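Local coordinates for hypothetical protein (Shewanella denitrificans, PDB 2OQM) that is of unknown function but belongs to the DinB-like DUF1993 family of helical proteins and assembles with a second copy of itself, at residues 60-72 against 160-172. Residues are numbered along the deposited sequence; the frame is centred on the assembly and turned at random. Where two conformers were deposited one is given.
With FMT (formic acid), chain I; EDO (1,2-ethanediol), chain T.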
ATOM      1  N   SER A  60      -4.977  17.503  11.693  1.00 23.86           N
ATOM      2  CA  SER A  60      -5.078  16.360  12.582  0.70 21.98           C
ATOM      3  C   SER A  60      -4.030  15.336  12.175  1.00 22.70           C
ATOM      4  O   SER A  60      -3.450  15.427  11.112  1.00 20.11           O
ATOM      5  CB  SER A  60      -6.491  15.761  12.521  0.70 22.91           C
ATOM      6  OG  SER A  60      -6.739  14.805  13.554  0.70 28.56           O
ATOM      7  N   ARG A  61      -3.770  14.425  13.092  1.00 22.35           N
ATOM      8  CA  ARG A  61      -2.736  13.412  12.981  1.00 22.60           C
ATOM      9  C   ARG A  61      -3.037  12.237  13.914  1.00 22.59           C
ATOM     10  O   ARG A  61      -3.838  12.372  14.833  1.00 22.51           O
ATOM     11  CB  ARG A  61      -1.400  13.978  13.352  1.00 23.18           C
ATOM     12  CG  ARG A  61      -1.326  14.461  14.777  1.00 22.17           C
ATOM     13  CD  ARG A  61      -0.074  15.259  14.994  1.00 27.97           C
ATOM     14  NE  ARG A  61      -0.168  16.622  14.531  1.00 26.48           N
ATOM     15  CZ  ARG A  61       0.741  17.240  13.802  1.00 28.57           C
ATOM     16  NH1 ARG A  61       1.814  16.608  13.363  1.00 30.43           N
ATOM     17  NH2 ARG A  61       0.545  18.492  13.510  1.00 28.43           N
ATOM     18  N   LEU A  62      -2.384  11.110  13.664  1.00 23.62           N
ATOM     19  CA  LEU A  62      -2.594   9.871  14.469  1.00 22.42           C
ATOM     20  C   LEU A  62      -1.663   9.758  15.671  1.00 24.18           C
ATOM     21  O   LEU A  62      -1.914   8.986  16.563  1.00 21.66           O
ATOM     22  CB  LEU A  62      -2.423   8.638  13.615  1.00 24.93           C
ATOM     23  CG  LEU A  62      -3.455   8.482  12.503  1.00 24.68           C
ATOM     24  CD1 LEU A  62      -3.141   7.183  11.764  1.00 21.25           C
ATOM     25  CD2 LEU A  62      -4.894   8.575  13.089  1.00 24.43           C
ATOM     26  N   ALA A  63      -0.607  10.561  15.693  1.00 22.52           N
ATOM     27  CA  ALA A  63       0.348  10.586  16.803  1.00 24.22           C
ATOM     28  C   ALA A  63       1.035  11.904  16.811  1.00 21.24           C
ATOM     29  O   ALA A  63       1.239  12.521  15.743  1.00 21.40           O
ATOM     30  CB  ALA A  63       1.378   9.451  16.724  1.00 24.08           C
ATOM     31  N   ALA A  64       1.440  12.337  17.988  1.00 22.85           N
ATOM     32  CA  ALA A  64       1.982  13.691  18.147  1.00 21.12           C
ATOM     33  C   ALA A  64       3.257  13.973  17.323  1.00 23.07           C
ATOM     34  O   ALA A  64       3.491  15.100  16.885  1.00 24.26           O
ATOM     35  CB  ALA A  64       2.264  13.986  19.668  1.00 22.58           C
ATOM     36  N   ASP A  65       4.060  12.931  17.106  1.00 24.08           N
ATOM     37  CA  ASP A  65       5.282  13.021  16.293  1.00 24.35           C
ATOM     38  C   ASP A  65       5.129  12.424  14.904  1.00 26.98           C
ATOM     39  O   ASP A  65       6.133  12.051  14.301  1.00 26.63           O
ATOM     40  CB  ASP A  65       6.476  12.385  17.041  1.00 28.38           C
ATOM     41  CG  ASP A  65       6.310  10.913  17.252  1.00 30.56           C
ATOM     42  OD1 ASP A  65       5.244  10.410  16.884  1.00 31.73           O
ATOM     43  OD2 ASP A  65       7.263  10.257  17.747  1.00 34.75           O
ATOM     44  N   GLN A  66       3.879  12.275  14.416  1.00 24.92           N
ATOM     45  CA  GLN A  66       3.609  11.855  13.040  1.00 22.94           C
ATOM     46  C   GLN A  66       3.050  13.026  12.224  1.00 24.59           C
ATOM     47  O   GLN A  66       2.333  13.874  12.749  1.00 24.53           O
ATOM     48  CB  GLN A  66       2.667  10.643  12.984  1.00 26.46           C
ATOM     49  CG  GLN A  66       2.649  10.057  11.588  1.00 27.91           C
ATOM     50  CD  GLN A  66       1.958   8.700  11.481  1.00 30.51           C
ATOM     51  OE1 GLN A  66       2.578   7.711  11.115  1.00 34.73           O
ATOM     52  NE2 GLN A  66       0.704   8.673  11.730  1.00 25.69           N
ATOM     53  N   PHE A  67       3.447  13.107  10.956  1.00 24.18           N
ATOM     54  CA  PHE A  67       2.979  14.175  10.024  1.00 24.73           C
ATOM     55  C   PHE A  67       1.466  14.242   9.962  1.00 24.60           C
ATOM     56  O   PHE A  67       0.811  13.235   9.988  1.00 23.34           O
ATOM     57  CB  PHE A  67       3.485  13.896   8.623  1.00 26.28           C
ATOM     58  CG  PHE A  67       4.947  14.116   8.432  1.00 29.55           C
ATOM     59  CD1 PHE A  67       5.524  15.297   8.752  1.00 33.53           C
ATOM     60  CD2 PHE A  67       5.729  13.125   7.848  1.00 35.91           C
ATOM     61  CE1 PHE A  67       6.853  15.502   8.529  1.00 39.95           C
ATOM     62  CE2 PHE A  67       7.087  13.355   7.600  1.00 35.44           C
ATOM     63  CZ  PHE A  67       7.625  14.514   7.944  1.00 34.81           C
ATOM     64  N   ASN A  68       0.926  15.454   9.881  1.00 23.31           N
ATOM     65  CA  ASN A  68      -0.497  15.656   9.848  1.00 22.79           C
ATOM     66  C   ASN A  68      -1.105  15.400   8.447  1.00 22.20           C
ATOM     67  O   ASN A  68      -0.412  14.948   7.533  1.00 24.42           O
ATOM     68  CB  ASN A  68      -0.858  17.027  10.379  1.00 21.00           C
ATOM     69  CG  ASN A  68      -0.391  18.153   9.456  1.00 24.87           C
ATOM     70  OD1 ASN A  68      -0.000  17.915   8.311  1.00 23.95           O
ATOM     71  ND2 ASN A  68      -0.478  19.385   9.949  1.00 25.12           N
ATOM     72  N   LEU A  69      -2.407  15.601   8.314  1.00 23.74           N
ATOM     73  CA  LEU A  69      -3.113  15.194   7.111  1.00 23.56           C
ATOM     74  C   LEU A  69      -2.598  15.929   5.867  1.00 24.52           C
ATOM     75  O   LEU A  69      -2.411  15.326   4.837  1.00 23.03           O
ATOM     76  CB  LEU A  69      -4.642  15.355   7.284  1.00 23.88           C
ATOM     77  CG  LEU A  69      -5.555  15.010   6.099  1.00 26.32           C
ATOM     78  CD1 LEU A  69      -5.358  13.516   5.683  1.00 25.43           C
ATOM     79  CD2 LEU A  69      -6.994  15.273   6.527  1.00 24.99           C
ATOM     80  N   ILE A  70      -2.363  17.233   5.992  1.00 21.77           N
ATOM     81  CA  ILE A  70      -1.827  18.037   4.887  1.00 22.80           C
ATOM     82  C   ILE A  70      -0.523  17.377   4.395  1.00 24.49           C
ATOM     83  O   ILE A  70      -0.309  17.156   3.200  1.00 23.69           O
ATOM     84  CB  ILE A  70      -1.534  19.445   5.341  1.00 24.82           C
ATOM     85  CG1 ILE A  70      -2.818  20.242   5.556  1.00 27.30           C
ATOM     86  CG2 ILE A  70      -0.649  20.153   4.272  1.00 26.00           C
ATOM     87  CD1 ILE A  70      -2.675  21.505   6.490  1.00 25.31           C
ATOM     88  N   ARG A  71       0.318  16.993   5.342  1.00 25.08           N
ATOM     89  CA  ARG A  71       1.605  16.409   5.010  1.00 23.18           C
ATOM     90  C   ARG A  71       1.509  15.047   4.378  1.00 23.33           C
ATOM     91  O   ARG A  71       2.208  14.733   3.432  1.00 23.56           O
ATOM     92  CB  ARG A  71       2.518  16.340   6.253  1.00 27.39           C
ATOM     93  CG  ARG A  71       2.985  17.649   6.766  1.00 32.91           C
ATOM     94  CD  ARG A  71       4.049  18.279   5.879  1.00 44.77           C
ATOM     95  NE  ARG A  71       5.344  17.609   5.871  1.00 53.33           N
ATOM     96  CZ  ARG A  71       5.989  17.147   4.785  1.00 54.60           C
ATOM     97  NH1 ARG A  71       5.461  17.252   3.558  1.00 53.21           N
ATOM     98  NH2 ARG A  71       7.203  16.588   4.925  1.00 50.10           N
ATOM     99  N   GLN A  72       0.604  14.214   4.865  1.00 24.21           N
ATOM    100  CA  GLN A  72       0.386  12.925   4.258  1.00 25.16           C
ATOM    101  C   GLN A  72       0.029  13.078   2.785  1.00 26.41           C
ATOM    102  O   GLN A  72       0.487  12.264   1.975  1.00 26.54           O
ATOM    103  CB  GLN A  72      -0.745  12.149   4.956  1.00 24.23           C
ATOM    104  CG  GLN A  72      -0.558  11.785   6.426  1.00 27.57           C
ATOM    105  CD  GLN A  72       0.672  10.924   6.623  1.00 27.46           C
ATOM    106  OE1 GLN A  72       0.955  10.069   5.792  1.00 28.08           O
ATOM    107  NE2 GLN A  72       1.405  11.136   7.720  1.00 27.60           N
ATOM    108  N   PHE A 160       0.996   3.587   2.054  1.00 21.23           N
ATOM    109  CA  PHE A 160       1.179   4.040   3.421  1.00 24.21           C
ATOM    110  C   PHE A 160       0.587   5.437   3.644  1.00 21.01           C
ATOM    111  O   PHE A 160      -0.184   5.654   4.589  1.00 23.68           O
ATOM    112  CB  PHE A 160       2.655   4.077   3.785  1.00 20.99           C
ATOM    113  CG  PHE A 160       2.897   4.474   5.232  1.00 22.98           C
ATOM    114  CD1 PHE A 160       3.002   5.827   5.585  1.00 24.16           C
ATOM    115  CD2 PHE A 160       3.014   3.547   6.236  1.00 21.77           C
ATOM    116  CE1 PHE A 160       3.193   6.241   6.913  1.00 25.59           C
ATOM    117  CE2 PHE A 160       3.209   3.961   7.576  1.00 24.67           C
ATOM    118  CZ  PHE A 160       3.299   5.348   7.887  1.00 28.91           C
ATOM    119  N   HIS A 161       0.970   6.397   2.807  1.00 24.38           N
ATOM    120  CA  HIS A 161       0.539   7.739   3.064  1.00 23.48           C
ATOM    121  C   HIS A 161      -0.930   8.020   2.710  1.00 22.22           C
ATOM    122  O   HIS A 161      -1.596   8.771   3.442  1.00 23.93           O
ATOM    123  CB  HIS A 161       1.506   8.714   2.448  1.00 22.82           C
ATOM    124  CG  HIS A 161       2.855   8.669   3.091  1.00 23.51           C
ATOM    125  ND1 HIS A 161       3.100   9.267   4.310  1.00 24.84           N
ATOM    126  CD2 HIS A 161       4.001   8.032   2.738  1.00 25.26           C
ATOM    127  CE1 HIS A 161       4.361   9.041   4.650  1.00 26.54           C
ATOM    128  NE2 HIS A 161       4.930   8.299   3.715  1.00 25.28           N
ATOM    129  N   ILE A 162      -1.447   7.392   1.661  1.00 22.65           N
ATOM    130  CA  ILE A 162      -2.872   7.450   1.377  1.00 23.13           C
ATOM    131  C   ILE A 162      -3.713   6.761   2.483  1.00 22.74           C
ATOM    132  O   ILE A 162      -4.713   7.306   2.967  1.00 22.84           O
ATOM    133  CB  ILE A 162      -3.222   6.896  -0.003  1.00 23.60           C
ATOM    134  CG1 ILE A 162      -2.612   7.753  -1.142  1.00 25.35           C
ATOM    135  CG2 ILE A 162      -4.754   6.864  -0.179  1.00 19.90           C
ATOM    136  CD1 ILE A 162      -3.025   7.344  -2.561  1.00 24.38           C
ATOM    137  N   THR A 163      -3.296   5.592   2.935  1.00 21.11           N
ATOM    138  CA  THR A 163      -3.970   4.939   4.052  1.00 22.27           C
ATOM    139  C   THR A 163      -3.929   5.748   5.350  1.00 23.89           C
ATOM    140  O   THR A 163      -4.885   5.738   6.094  1.00 23.34           O
ATOM    141  CB  THR A 163      -3.498   3.476   4.256  1.00 24.03           C
ATOM    142  OG1 THR A 163      -3.672   2.767   3.017  1.00 24.13           O
ATOM    143  CG2 THR A 163      -4.327   2.730   5.331  1.00 21.38           C
ATOM    144  N   THR A 164      -2.820   6.403   5.637  1.00 22.32           N
ATOM    145  CA  THR A 164      -2.689   7.174   6.846  1.00 22.74           C
ATOM    146  C   THR A 164      -3.571   8.402   6.733  1.00 22.86           C
ATOM    147  O   THR A 164      -4.203   8.758   7.698  1.00 22.76           O
ATOM    148  CB  THR A 164      -1.221   7.578   7.094  1.00 25.26           C
ATOM    149  OG1 THR A 164      -0.429   6.394   7.208  1.00 23.83           O
ATOM    150  CG2 THR A 164      -1.087   8.393   8.407  1.00 24.60           C
ATOM    151  N   ALA A 165      -3.664   9.022   5.544  1.00 24.48           N
ATOM    152  CA  ALA A 165      -4.588  10.146   5.319  1.00 22.19           C
ATOM    153  C   ALA A 165      -6.020   9.680   5.580  1.00 22.58           C
ATOM    154  O   ALA A 165      -6.785  10.346   6.264  1.00 22.03           O
ATOM    155  CB  ALA A 165      -4.457  10.673   3.896  1.00 21.57           C
ATOM    156  N   TYR A 166      -6.369   8.527   5.015  1.00 21.82           N
ATOM    157  CA  TYR A 166      -7.654   7.938   5.239  1.00 20.46           C
ATOM    158  C   TYR A 166      -7.933   7.713   6.721  1.00 23.00           C
ATOM    159  O   TYR A 166      -8.992   8.048   7.215  1.00 21.20           O
ATOM    160  CB  TYR A 166      -7.705   6.643   4.466  1.00 21.69           C
ATOM    161  CG  TYR A 166      -8.913   5.767   4.607  1.00 24.43           C
ATOM    162  CD1 TYR A 166      -9.112   4.991   5.757  1.00 25.86           C
ATOM    163  CD2 TYR A 166      -9.850   5.623   3.529  1.00 24.13           C
ATOM    164  CE1 TYR A 166     -10.238   4.198   5.878  1.00 21.73           C
ATOM    165  CE2 TYR A 166     -10.912   4.776   3.635  1.00 26.74           C
ATOM    166  CZ  TYR A 166     -11.103   4.053   4.794  1.00 26.07           C
ATOM    167  OH  TYR A 166     -12.166   3.181   4.860  1.00 27.12           O
ATOM    168  N   GLY A 167      -6.968   7.126   7.434  1.00 22.52           N
ATOM    169  CA  GLY A 167      -7.082   6.868   8.862  1.00 19.50           C
ATOM    170  C   GLY A 167      -7.310   8.106   9.720  1.00 19.66           C
ATOM    171  O   GLY A 167      -8.098   8.110  10.654  1.00 20.44           O
ATOM    172  N   ILE A 168      -6.599   9.182   9.392  1.00 22.51           N
ATOM    173  CA  ILE A 168      -6.811  10.434  10.091  1.00 19.34           C
ATOM    174  C   ILE A 168      -8.277  10.853   9.958  1.00 22.73           C
ATOM    175  O   ILE A 168      -8.899  11.244  10.949  1.00 21.82           O
ATOM    176  CB  ILE A 168      -5.845  11.571   9.619  1.00 22.21           C
ATOM    177  CG1 ILE A 168      -4.402  11.228   9.998  1.00 23.99           C
ATOM    178  CG2 ILE A 168      -6.215  12.898  10.299  1.00 17.77           C
ATOM    179  CD1 ILE A 168      -3.344  12.098   9.320  1.00 19.57           C
ATOM    180  N   LEU A 169      -8.822  10.798   8.742  1.00 21.44           N
ATOM    181  CA  LEU A 169     -10.187  11.259   8.506  1.00 20.93           C
ATOM    182  C   LEU A 169     -11.171  10.356   9.204  1.00 21.35           C
ATOM    183  O   LEU A 169     -12.086  10.798   9.878  1.00 23.06           O
ATOM    184  CB  LEU A 169     -10.479  11.318   7.029  1.00 21.74           C
ATOM    185  CG  LEU A 169      -9.707  12.440   6.338  1.00 21.02           C
ATOM    186  CD1 LEU A 169      -9.803  12.242   4.797  1.00 21.55           C
ATOM    187  CD2 LEU A 169     -10.289  13.791   6.822  1.00 23.99           C
ATOM    188  N   ARG A 170     -10.950   9.076   9.061  1.00 22.26           N
ATOM    189  CA  ARG A 170     -11.806   8.073   9.684  0.50 21.21           C
ATOM    190  C   ARG A 170     -11.844   8.221  11.211  1.00 21.87           C
ATOM    191  O   ARG A 170     -12.907   8.199  11.844  1.00 21.49           O
ATOM    192  CB  ARG A 170     -11.278   6.698   9.287  0.50 24.29           C
ATOM    193  CG  ARG A 170     -12.162   5.546   9.622  0.50 26.99           C
ATOM    194  CD  ARG A 170     -13.504   5.605   8.918  0.50 31.22           C
ATOM    195  NE  ARG A 170     -14.378   4.549   9.404  0.50 29.59           N
ATOM    196  CZ  ARG A 170     -14.424   3.314   8.907  0.50 29.01           C
ATOM    197  NH1 ARG A 170     -13.675   2.950   7.879  0.50 31.34           N
ATOM    198  NH2 ARG A 170     -15.251   2.426   9.438  0.50 38.57           N
ATOM    199  N   HIS A 171     -10.684   8.432  11.801  1.00 23.67           N
ATOM    200  CA  HIS A 171     -10.529   8.638  13.236  1.00 21.86           C
ATOM    201  C   HIS A 171     -11.322   9.837  13.724  1.00 21.44           C
ATOM    202  O   HIS A 171     -11.832   9.836  14.835  1.00 22.36           O
ATOM    203  CB  HIS A 171      -9.014   8.773  13.535  1.00 22.37           C
ATOM    204  CG  HIS A 171      -8.669   9.077  14.963  1.00 20.81           C
ATOM    205  ND1 HIS A 171      -8.866   8.180  15.982  1.00 22.62           N
ATOM    206  CD2 HIS A 171      -8.059  10.155  15.521  1.00 26.04           C
ATOM    207  CE1 HIS A 171      -8.446   8.711  17.124  1.00 24.51           C
ATOM    208  NE2 HIS A 171      -7.959   9.917  16.875  1.00 22.12           N
ATOM    209  N   ASN A 172     -11.397  10.878  12.899  1.00 23.98           N
ATOM    210  CA  ASN A 172     -12.113  12.104  13.220  1.00 24.79           C
ATOM    211  C   ASN A 172     -13.618  12.018  12.999  1.00 26.04           C
ATOM    212  O   ASN A 172     -14.336  12.918  13.414  1.00 25.06           O
ATOM    213  CB  ASN A 172     -11.528  13.276  12.425  1.00 24.89           C
ATOM    214  CG  ASN A 172     -10.385  13.925  13.138  1.00 31.79           C
ATOM    215  OD1 ASN A 172     -10.617  14.837  13.926  1.00 27.29           O
ATOM    216  ND2 ASN A 172      -9.128  13.448  12.880  1.00 26.19           N
TER
HETATM  217  C   FMT I 178      -2.879  18.810  16.127  1.00 44.74           C
HETATM  218  O1  FMT I 178      -2.129  19.751  15.817  1.00 47.01           O
HETATM  219  O2  FMT I 178      -2.917  17.734  15.502  1.00 40.65           O
HETATM  220  C1  EDO T 176     -12.298   6.468  18.468  1.00 29.32           C
HETATM  221  O1  EDO T 176     -11.577   5.342  17.989  1.00 35.65           O
HETATM  222  C2  EDO T 176     -11.994   7.743  17.651  1.00 33.58           C
HETATM  223  O2  EDO T 176     -12.867   7.864  16.503  1.00 29.49           O
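Q72 starts with CG beside its backbone N (chi1 -62°) and bends again at chi2 (-59°), which folds its amide back over helix 146-172 to meet H161, whose ring is likewise swung to the side of its own backbone N. This is knobs-into-holes packing in the helical bundle of a DinB-family protein: Q72, in the first turn of helix 69-87, fills the hole formed by H161, T164, A165 and I168. H161 ND1 donates to Q72 OE1 (2.7 Å) with amide and ring planes only 18° apart, while Q72 NE2 turns back to F67 O, 3.1 Å away and almost straight, approaching from above that carbonyl's plane. The buried amide is therefore gripped at both ends and its rotation fixed; an alanine here would probably leave H161 ND1 and F67 O without these mates and open a gap beside T164 CG2. H161 NE2 is hydrogen-bonded to K178 NZ of the second subunit, so the ring links this packing to the dimer interface. L69 splits its two methyls: CD1 presses tightly on A165 CB at 3.5 Å, and CD2 meets L169 CD2. Next to it I168 packs against the 60-62 loop, CG1 against L62 CG at 3.8 Å, CG2 against S60 CB, and CD1 close to L69 N. H171 touches L62 CD2 through its CB, and its ND1 is hydrogen-bonded to L62 O of the second subunit. At the far end N172 ND2 donates to I168 O at 2.9 Å and, in the S60 conformer given, also to S60 OG at 2.8 Å, with I168 O lying exactly in the amide plane.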